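Local coordinates for protein MarR family transcriptional regulator (Staphylococcus epidermidis, PDB 5HLI) that senses oxidation through disulfide formation and regulates transcription as a MarR-type dimer that probably binds operator DNA through a winged helix-turn-helix in each subunit, at the interface of chains A and B. Residues are numbered along the deposited sequence; one frame, centred on the assembly and turned at random. Chains: chain A/B, MarR family transcriptional regulator.

All three contacts belong to one two-fold interface, and each recurs with the chains exchanged. The long N-terminal helix runs through them all: chain B supplies it to contacts 1 and 2 (helix 2-34), chain A to contacts 2 and 3 (helix 2-36). Measured between the centres of their C-alpha atoms, contacts 1 and 2 lie about 13 Å apart, contacts 1 and 3 about 18 Å, and contacts 2 and 3 about 25 Å. Helix 41-52 also recurs, from chain A in contact 2 and chain B in contact 3. Such sharing could transmit a redox change in one subunit to the other.

Contact 1: the interface of chains A and B. Residues chain A 136-137, 139-140, 143; chain B 18, 22, 25.
B:Ser18 and A:Glu140 make a polar link in this helix-to-helix contact. The serine hydroxyl OG donates a hydrogen bond of 2.6 Å to the carboxylate oxygen OE1 of A:Glu140, reaching it from above the carboxylate plane, 40° out of it. With OG anti to the backbone N (chi1 179°), the serine points its hydroxyl at the partner helix, where OG also lies 3.4 Å from the backbone O of A:Phe136. The bond would restrain the carboxylate and, with the packing beside it, may help set the register of the helices.

Apolar packing continues from there. B:Val22 sets CG2 against the aliphatic stem of A:Glu140, 3.7 Å from CG, so one glutamate serves both kinds of contact. The same methyl group reaches CD1 of A:Phe136 at 3.8 Å, while CG1 of the valine meets the ring at its edge, in plane; the two side chains cross at about a right angle. Farther along, CB of A:Leu143 and CB of B:Leu25 meet obliquely, 3.8 Å apart. CD1 of B:Leu25 lies over the backbone of A:Glu140, 3.9 Å from its CA.

The site lies where the C-terminal helix 126-147 of chain A packs on the N-terminal helix 2-34 of chain B, within the helical dimerisation region typical of MarR proteins.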
ATOM      1  N   PHE A 136       1.696 -11.748   2.880  1.00 38.01           N
ATOM      2  CA  PHE A 136       1.554 -10.807   1.774  1.00 34.19           C
ATOM      3  C   PHE A 136       1.302 -11.518   0.451  1.00 36.03           C
ATOM      4  O   PHE A 136       0.680 -10.940  -0.448  1.00 34.09           O
ATOM      5  CB  PHE A 136       2.791  -9.911   1.681  1.00 29.05           C
ATOM      6  CG  PHE A 136       2.801  -8.795   2.686  1.00 28.61           C
ATOM      7  CD1 PHE A 136       1.862  -7.779   2.616  1.00 28.90           C
ATOM      8  CD2 PHE A 136       3.740  -8.762   3.702  1.00 37.98           C
ATOM      9  CE1 PHE A 136       1.860  -6.751   3.539  1.00 28.42           C
ATOM     10  CE2 PHE A 136       3.746  -7.734   4.626  1.00 34.80           C
ATOM     11  CZ  PHE A 136       2.803  -6.727   4.544  1.00 34.63           C
ATOM     12  N   GLU A 137       1.769 -12.762   0.307  1.00 36.80           N
ATOM     13  CA  GLU A 137       1.450 -13.527  -0.893  1.00 36.70           C
ATOM     14  C   GLU A 137      -0.036 -13.855  -0.957  1.00 38.47           C
ATOM     15  O   GLU A 137      -0.649 -13.786  -2.029  1.00 35.95           O
ATOM     16  CB  GLU A 137       2.275 -14.814  -0.946  1.00 44.25           C
ATOM     17  CG  GLU A 137       3.731 -14.630  -1.338  1.00 50.43           C
ATOM     18  CD  GLU A 137       4.443 -15.955  -1.542  1.00 59.79           C
ATOM     19  OE1 GLU A 137       4.603 -16.374  -2.708  1.00 63.02           O
ATOM     20  OE2 GLU A 137       4.829 -16.586  -0.536  1.00 62.86           O
ATOM     21  N   LEU A 139      -2.474 -12.174   0.641  1.00 34.64           N
ATOM     22  CA  LEU A 139      -3.210 -10.928   0.458  1.00 36.21           C
ATOM     23  C   LEU A 139      -3.220 -10.505  -1.006  1.00 33.82           C
ATOM     24  O   LEU A 139      -4.241 -10.029  -1.512  1.00 28.67           O
ATOM     25  CB  LEU A 139      -2.618  -9.830   1.341  1.00 37.63           C
ATOM     26  CG  LEU A 139      -2.918  -9.974   2.836  1.00 37.70           C
ATOM     27  CD1 LEU A 139      -2.146  -8.952   3.645  1.00 34.50           C
ATOM     28  CD2 LEU A 139      -4.413  -9.843   3.092  1.00 33.83           C
ATOM     29  N   GLU A 140      -2.093 -10.680  -1.706  1.00 31.99           N
ATOM     30  CA  GLU A 140      -2.057 -10.401  -3.140  1.00 31.94           C
ATOM     31  C   GLU A 140      -3.138 -11.181  -3.881  1.00 34.65           C
ATOM     32  O   GLU A 140      -3.839 -10.635  -4.741  1.00 33.32           O
ATOM     33  CB  GLU A 140      -0.676 -10.734  -3.713  1.00 30.72           C
ATOM     34  CG  GLU A 140       0.361  -9.633  -3.555  1.00 33.62           C
ATOM     35  CD  GLU A 140       1.581  -9.854  -4.434  1.00 35.89           C
ATOM     36  OE1 GLU A 140       2.541 -10.514  -3.980  1.00 31.89           O
ATOM     37  OE2 GLU A 140       1.571  -9.382  -5.590  1.00 33.17           O
ATOM     38  N   LEU A 143      -7.016 -10.208  -2.162  1.00 26.98           N
ATOM     39  CA  LEU A 143      -7.505  -8.867  -2.470  1.00 27.91           C
ATOM     40  C   LEU A 143      -7.822  -8.721  -3.954  1.00 35.87           C
ATOM     41  O   LEU A 143      -8.819  -8.090  -4.322  1.00 32.40           O
ATOM     42  CB  LEU A 143      -6.485  -7.820  -2.028  1.00 25.53           C
ATOM     43  CG  LEU A 143      -6.223  -7.769  -0.521  1.00 29.58           C
ATOM     44  CD1 LEU A 143      -5.090  -6.806  -0.200  1.00 25.17           C
ATOM     45  CD2 LEU A 143      -7.489  -7.393   0.238  1.00 32.72           C
TER
ATOM     46  N   SER B  18       6.114  -7.534  -3.057  1.00 25.20           N
ATOM     47  CA  SER B  18       4.814  -8.113  -2.732  1.00 26.21           C
ATOM     48  C   SER B  18       4.006  -7.172  -1.847  1.00 27.89           C
ATOM     49  O   SER B  18       2.829  -6.904  -2.114  1.00 28.34           O
ATOM     50  CB  SER B  18       5.004  -9.469  -2.049  1.00 30.09           C
ATOM     51  OG  SER B  18       3.760 -10.047  -1.696  1.00 31.98           O
ATOM     52  N   VAL B  22       0.532  -5.033  -2.387  1.00 24.62           N
ATOM     53  CA  VAL B  22      -0.568  -5.109  -1.429  1.00 28.68           C
ATOM     54  C   VAL B  22      -1.037  -3.719  -1.020  1.00 24.39           C
ATOM     55  O   VAL B  22      -2.237  -3.503  -0.804  1.00 25.94           O
ATOM     56  CB  VAL B  22      -0.140  -5.959  -0.214  1.00 29.76           C
ATOM     57  CG1 VAL B  22      -1.075  -5.746   0.960  1.00 26.22           C
ATOM     58  CG2 VAL B  22      -0.104  -7.431  -0.593  1.00 25.75           C
ATOM     59  N   LEU B  25      -3.497  -2.768  -3.557  1.00 22.51           N
ATOM     60  CA  LEU B  25      -4.705  -3.589  -3.535  1.00 26.19           C
ATOM     61  C   LEU B  25      -5.577  -3.265  -2.329  1.00 26.53           C
ATOM     62  O   LEU B  25      -6.810  -3.285  -2.425  1.00 26.58           O
ATOM     63  CB  LEU B  25      -4.327  -5.069  -3.545  1.00 24.79           C
ATOM     64  CG  LEU B  25      -3.597  -5.552  -4.799  1.00 23.69           C
ATOM     65  CD1 LEU B  25      -3.048  -6.957  -4.596  1.00 23.99           C
ATOM     66  CD2 LEU B  25      -4.522  -5.498  -6.012  1.00 27.13           C
TER

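Contact 2: the interface of chains A and B. Residues chain A 24, 27, 30-31, 34, 41; chain B 16, 20, 23.
B:Tyr20 directs its ring across the interface with CG anti to the backbone N (chi1 -161°), while chi1 of -94° in A:Tyr30 lays that ring flat against one of its faces. The result is a parallel stack: the planes differ by 6° and the centroids are 4.1 Å apart. Its offset is plain from the atoms, for CD2 of B:Tyr20 sits over the centre of the A:Tyr30 ring, whereas CG of A:Tyr30 lies toward the rim of the B:Tyr20 ring, these two carbons being 3.4 Å apart.

Further groups surround the tyrosine. A:Ala27 meets its CD1/CE1 rim on the side of A:Tyr30, with CA 3.6 Å from CD1 of B:Tyr20. A:Tyr41 comes from the opposite side, edge-to-face, and its CD1 is within 3.8 Å of CE2 of B:Tyr20. The phenol OH of B:Tyr20 also approaches CD1 of A:Leu34 at 3.9 Å.

Smaller residues continue the contact. CE2 of A:Tyr30 lies close to the backbone of B:Cys16 and 3.8 Å from the cysteine CB. B:Ser23 turns its hydroxyl back to hydrogen-bond the backbone O of B:Tyr20, yet its OG also lies 3.6 Å from CB of A:Ala27.

The tyrosine of one subunit thus packs against the N-terminal helix of the other and against its helix 41-52, which leads toward the DNA-binding region; changes near B:Cys16, plausibly a redox cysteine, could be felt there.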
ATOM      1  N   ARG A  24       1.978   0.237   3.542  1.00 25.76           N
ATOM      2  CA  ARG A  24       2.141   1.646   3.199  1.00 25.37           C
ATOM      3  C   ARG A  24       3.539   2.151   3.534  1.00 31.57           C
ATOM      4  O   ARG A  24       4.040   3.066   2.873  1.00 27.20           O
ATOM      5  CB  ARG A  24       1.084   2.493   3.910  1.00 32.45           C
ATOM      6  CG  ARG A  24      -0.343   2.154   3.511  1.00 36.74           C
ATOM      7  CD  ARG A  24      -1.319   3.261   3.881  1.00 36.02           C
ATOM      8  NE  ARG A  24      -1.438   3.444   5.325  1.00 39.79           N
ATOM      9  CZ  ARG A  24      -2.283   4.294   5.899  1.00 54.29           C
ATOM     10  NH1 ARG A  24      -3.085   5.040   5.150  1.00 50.36           N
ATOM     11  NH2 ARG A  24      -2.328   4.399   7.220  1.00 54.93           N
ATOM     12  N   ALA A  27       5.625   0.948   0.758  1.00 27.56           N
ATOM     13  CA  ALA A  27       5.344   1.792  -0.400  1.00 29.59           C
ATOM     14  C   ALA A  27       6.081   3.123  -0.308  1.00 26.37           C
ATOM     15  O   ALA A  27       6.648   3.595  -1.300  1.00 23.05           O
ATOM     16  CB  ALA A  27       3.838   2.019  -0.532  1.00 24.59           C
ATOM     17  N   TYR A  30       9.664   2.546  -1.220  1.00 22.55           N
ATOM     18  CA  TYR A  30       9.829   2.450  -2.667  1.00 22.39           C
ATOM     19  C   TYR A  30       9.795   3.828  -3.315  1.00 22.44           C
ATOM     20  O   TYR A  30      10.662   4.168  -4.128  1.00 25.85           O
ATOM     21  CB  TYR A  30       8.742   1.556  -3.267  1.00 21.31           C
ATOM     22  CG  TYR A  30       9.140   0.105  -3.432  1.00 24.57           C
ATOM     23  CD1 TYR A  30       9.878  -0.310  -4.534  1.00 25.75           C
ATOM     24  CD2 TYR A  30       8.762  -0.851  -2.498  1.00 23.15           C
ATOM     25  CE1 TYR A  30      10.239  -1.636  -4.695  1.00 22.98           C
ATOM     26  CE2 TYR A  30       9.120  -2.179  -2.650  1.00 23.87           C
ATOM     27  CZ  TYR A  30       9.858  -2.565  -3.749  1.00 24.35           C
ATOM     28  OH  TYR A  30      10.216  -3.885  -3.903  1.00 25.58           O
ATOM     29  N   GLU A  31       8.798   4.640  -2.955  1.00 20.50           N
ATOM     30  CA  GLU A  31       8.663   5.957  -3.568  0.53 22.79           C
ATOM     31  C   GLU A  31       9.887   6.822  -3.295  1.00 23.81           C
ATOM     32  O   GLU A  31      10.334   7.575  -4.168  1.00 24.34           O
ATOM     33  CB  GLU A  31       7.383   6.629  -3.068  0.53 22.82           C
ATOM     34  CG  GLU A  31       6.116   5.976  -3.620  0.53 23.95           C
ATOM     35  CD  GLU A  31       4.950   6.009  -2.649  0.53 27.77           C
ATOM     36  OE1 GLU A  31       3.936   5.322  -2.912  0.53 25.95           O
ATOM     37  OE2 GLU A  31       5.041   6.715  -1.622  0.53 26.77           O
ATOM     38  N   LEU A  34      12.767   5.222  -5.561  1.00 22.22           N
ATOM     39  CA  LEU A  34      12.531   5.491  -6.977  1.00 25.47           C
ATOM     40  C   LEU A  34      12.754   6.962  -7.303  1.00 23.41           C
ATOM     41  O   LEU A  34      13.270   7.296  -8.376  1.00 22.41           O
ATOM     42  CB  LEU A  34      11.116   5.061  -7.365  1.00 23.05           C
ATOM     43  CG  LEU A  34      10.801   3.567  -7.255  1.00 24.24           C
ATOM     44  CD1 LEU A  34       9.333   3.301  -7.566  1.00 28.41           C
ATOM     45  CD2 LEU A  34      11.701   2.751  -8.167  1.00 21.55           C
ATOM     46  N   TYR A  41       6.841   4.960 -10.334  1.00 22.43           N
ATOM     47  CA  TYR A  41       6.426   3.565 -10.236  1.00 20.03           C
ATOM     48  C   TYR A  41       6.179   2.969 -11.616  1.00 22.63           C
ATOM     49  O   TYR A  41       6.635   1.860 -11.917  1.00 20.98           O
ATOM     50  CB  TYR A  41       5.175   3.453  -9.362  1.00 22.90           C
ATOM     51  CG  TYR A  41       4.462   2.127  -9.486  1.00 21.56           C
ATOM     52  CD1 TYR A  41       5.086   0.943  -9.114  1.00 19.46           C
ATOM     53  CD2 TYR A  41       3.161   2.060  -9.968  1.00 26.44           C
ATOM     54  CE1 TYR A  41       4.437  -0.271  -9.223  1.00 21.19           C
ATOM     55  CE2 TYR A  41       2.501   0.850 -10.079  1.00 23.21           C
ATOM     56  CZ  TYR A  41       3.144  -0.311  -9.707  1.00 24.95           C
ATOM     57  OH  TYR A  41       2.493  -1.517  -9.819  1.00 21.55           O
TER
ATOM     58  N   CYS B  16       9.440  -7.212  -0.390  1.00 25.86           N
ATOM     59  CA  CYS B  16       9.040  -5.812  -0.342  1.00 30.24           C
ATOM     60  C   CYS B  16       8.193  -5.422  -1.544  1.00 26.40           C
ATOM     61  O   CYS B  16       7.318  -4.558  -1.425  1.00 27.95           O
ATOM     62  CB  CYS B  16      10.275  -4.926  -0.238  1.00 31.62           C
ATOM     63  SG  CYS B  16      11.222  -5.237   1.265  1.00 36.92           S
ATOM     64  N   TYR B  20       4.521  -3.981  -1.550  1.00 23.96           N
ATOM     65  CA  TYR B  20       4.252  -2.824  -2.400  1.00 25.84           C
ATOM     66  C   TYR B  20       2.962  -3.014  -3.192  1.00 24.00           C
ATOM     67  O   TYR B  20       2.106  -2.121  -3.238  1.00 24.84           O
ATOM     68  CB  TYR B  20       5.442  -2.607  -3.336  1.00 24.03           C
ATOM     69  CG  TYR B  20       5.560  -1.238  -3.970  1.00 22.53           C
ATOM     70  CD1 TYR B  20       4.880  -0.137  -3.463  1.00 21.45           C
ATOM     71  CD2 TYR B  20       6.360  -1.053  -5.091  1.00 27.61           C
ATOM     72  CE1 TYR B  20       5.010   1.119  -4.059  1.00 22.45           C
ATOM     73  CE2 TYR B  20       6.489   0.181  -5.688  1.00 23.36           C
ATOM     74  CZ  TYR B  20       5.816   1.263  -5.173  1.00 24.87           C
ATOM     75  OH  TYR B  20       5.966   2.485  -5.790  1.00 24.08           O
ATOM     76  N   SER B  23      -0.118  -2.752  -0.928  1.00 24.89           N
ATOM     77  CA  SER B  23      -0.514  -1.389  -0.582  1.00 26.17           C
ATOM     78  C   SER B  23      -1.508  -0.828  -1.592  1.00 26.24           C
ATOM     79  O   SER B  23      -2.453  -0.124  -1.219  1.00 25.10           O
ATOM     80  CB  SER B  23       0.716  -0.484  -0.482  1.00 27.46           C
ATOM     81  OG  SER B  23       1.303  -0.257  -1.754  1.00 24.42           O
TER

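Contact 3: the interface of chains A and B. Residues chain A 9, 13; chain B 44, 112-114, 116-117.
A:Asn13 presents its side-chain amide to B:Tyr44 and B:Phe113, forming the tight part of the contact. Its OD1 accepts a 2.5 Å hydrogen bond from the phenol OH of B:Tyr44, in the carbonyl plane and on a lone pair. At the other end of the amide, ND2 donates to the backbone O of B:Phe113 at 3.1 Å, with 162° at the hydrogen. A second bond from ND2, to the backbone O of A:Met9 at 3.0 Å, ties the amide to its own helix and helps fix which end faces which partner. The amide also stacks over one face of the B:Phe113 ring, the planes 26° apart, and CG2 of B:Ile116 packs 4.0 Å from CG of A:Asn13.

A:Met9 is closely packed too, but by contact alone. Bends at chi2 and chi3 curl its thioether over helix 109-117 of chain B, where SD comes 3.2 Å from OG of B:Ser117, a hydroxyl that bonds back to the backbone O of B:Glu114. The sulfur SD is also 3.7 Å from CA of B:Glu114. The contact loosens along that glutamate, whose CB is already 4.2 Å from SD of A:Met9.

In the fold, the N-terminal helix 2-36 of chain A here crosses to the other subunit, docking against helix 109-117 and reaching the start of helix 41-52 of chain B.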
ATOM      1  N   MET A   9     -14.117 -12.115  12.968  1.00 56.63           N
ATOM      2  CA  MET A   9     -14.377 -10.857  12.275  1.00 57.39           C
ATOM      3  C   MET A   9     -13.495  -9.739  12.819  1.00 59.51           C
ATOM      4  O   MET A   9     -13.012  -8.894  12.057  1.00 54.81           O
ATOM      5  CB  MET A   9     -15.852 -10.482  12.411  1.00 56.78           C
ATOM      6  CG  MET A   9     -16.436  -9.759  11.213  1.00 50.84           C
ATOM      7  SD  MET A   9     -17.258 -10.888  10.076  1.00 62.05           S
ATOM      8  CE  MET A   9     -18.651 -11.413  11.073  1.00 59.43           C
ATOM      9  N   ASN A  13     -10.328  -7.678  10.826  1.00 41.45           N
ATOM     10  CA  ASN A  13     -10.183  -6.231  10.727  1.00 48.10           C
ATOM     11  C   ASN A  13      -8.886  -5.736  11.350  1.00 51.75           C
ATOM     12  O   ASN A  13      -8.432  -4.639  11.012  1.00 51.35           O
ATOM     13  CB  ASN A  13     -11.371  -5.529  11.388  1.00 39.74           C
ATOM     14  CG  ASN A  13     -12.576  -5.436  10.476  1.00 51.74           C
ATOM     15  OD1 ASN A  13     -12.940  -4.350  10.021  1.00 50.02           O
ATOM     16  ND2 ASN A  13     -13.201  -6.575  10.198  1.00 44.48           N
TER
ATOM     17  N   TYR B  44     -12.788   5.344   8.906  1.00 29.98           N
ATOM     18  CA  TYR B  44     -12.984   3.996   9.428  1.00 30.37           C
ATOM     19  C   TYR B  44     -12.032   3.708  10.583  1.00 31.79           C
ATOM     20  O   TYR B  44     -12.398   3.015  11.540  1.00 32.72           O
ATOM     21  CB  TYR B  44     -12.807   2.975   8.303  1.00 28.30           C
ATOM     22  CG  TYR B  44     -12.463   1.580   8.776  1.00 29.70           C
ATOM     23  CD1 TYR B  44     -13.448   0.716   9.233  1.00 33.55           C
ATOM     24  CD2 TYR B  44     -11.150   1.125   8.754  1.00 30.89           C
ATOM     25  CE1 TYR B  44     -13.133  -0.560   9.665  1.00 33.64           C
ATOM     26  CE2 TYR B  44     -10.825  -0.144   9.183  1.00 34.07           C
ATOM     27  CZ  TYR B  44     -11.820  -0.983   9.637  1.00 35.96           C
ATOM     28  OH  TYR B  44     -11.500  -2.251  10.062  1.00 39.08           O
ATOM     29  N   VAL B 112     -19.925  -3.058   9.335  1.00 31.93           N
ATOM     30  CA  VAL B 112     -18.646  -2.589   8.811  1.00 33.49           C
ATOM     31  C   VAL B 112     -17.595  -3.687   8.916  1.00 33.18           C
ATOM     32  O   VAL B 112     -16.855  -3.953   7.963  1.00 36.67           O
ATOM     33  CB  VAL B 112     -18.202  -1.309   9.542  1.00 34.20           C
ATOM     34  CG1 VAL B 112     -16.771  -0.948   9.156  1.00 27.71           C
ATOM     35  CG2 VAL B 112     -19.153  -0.165   9.221  1.00 29.74           C
ATOM     36  N   PHE B 113     -17.519  -4.343  10.078  1.00 33.72           N
ATOM     37  CA  PHE B 113     -16.562  -5.431  10.256  1.00 35.64           C
ATOM     38  C   PHE B 113     -16.798  -6.546   9.247  1.00 37.23           C
ATOM     39  O   PHE B 113     -15.843  -7.111   8.703  1.00 39.56           O
ATOM     40  CB  PHE B 113     -16.645  -5.981  11.682  1.00 41.16           C
ATOM     41  CG  PHE B 113     -15.791  -5.240  12.674  1.00 39.81           C
ATOM     42  CD1 PHE B 113     -15.400  -3.933  12.440  1.00 37.58           C
ATOM     43  CD2 PHE B 113     -15.372  -5.861  13.840  1.00 47.81           C
ATOM     44  CE1 PHE B 113     -14.611  -3.257  13.354  1.00 47.35           C
ATOM     45  CE2 PHE B 113     -14.583  -5.191  14.756  1.00 51.57           C
ATOM     46  CZ  PHE B 113     -14.201  -3.888  14.513  1.00 45.33           C
ATOM     47  N   GLU B 114     -18.066  -6.877   8.986  1.00 31.37           N
ATOM     48  CA  GLU B 114     -18.373  -7.950   8.047  1.00 39.15           C
ATOM     49  C   GLU B 114     -17.937  -7.589   6.632  1.00 33.89           C
ATOM     50  O   GLU B 114     -17.399  -8.435   5.910  1.00 31.79           O
ATOM     51  CB  GLU B 114     -19.870  -8.267   8.090  1.00 38.12           C
ATOM     52  CG  GLU B 114     -20.287  -9.507   7.306  1.00 49.45           C
ATOM     53  CD  GLU B 114     -20.531  -9.228   5.833  1.00 55.28           C
ATOM     54  OE1 GLU B 114     -20.486 -10.186   5.031  1.00 56.37           O
ATOM     55  OE2 GLU B 114     -20.771  -8.054   5.477  1.00 52.48           O
ATOM     56  N   ILE B 116     -15.508  -5.748   5.767  1.00 31.35           N
ATOM     57  CA  ILE B 116     -14.057  -5.672   5.670  1.00 36.78           C
ATOM     58  C   ILE B 116     -13.392  -7.026   5.913  1.00 40.45           C
ATOM     59  O   ILE B 116     -12.313  -7.290   5.368  1.00 36.56           O
ATOM     60  CB  ILE B 116     -13.534  -4.607   6.654  1.00 38.11           C
ATOM     61  CG1 ILE B 116     -14.126  -3.237   6.318  1.00 37.31           C
ATOM     62  CG2 ILE B 116     -12.016  -4.544   6.645  1.00 42.01           C
ATOM     63  CD1 ILE B 116     -13.880  -2.801   4.893  1.00 37.52           C
ATOM     64  N   SER B 117     -14.028  -7.904   6.692  1.00 35.34           N
ATOM     65  CA  SER B 117     -13.369  -9.117   7.169  1.00 40.06           C
ATOM     66  C   SER B 117     -12.958 -10.058   6.044  1.00 42.82           C
ATOM     67  O   SER B 117     -12.082 -10.905   6.253  1.00 48.07           O
ATOM     68  CB  SER B 117     -14.282  -9.861   8.145  1.00 43.50           C
ATOM     69  OG  SER B 117     -15.502 -10.221   7.521  1.00 44.68           O
TER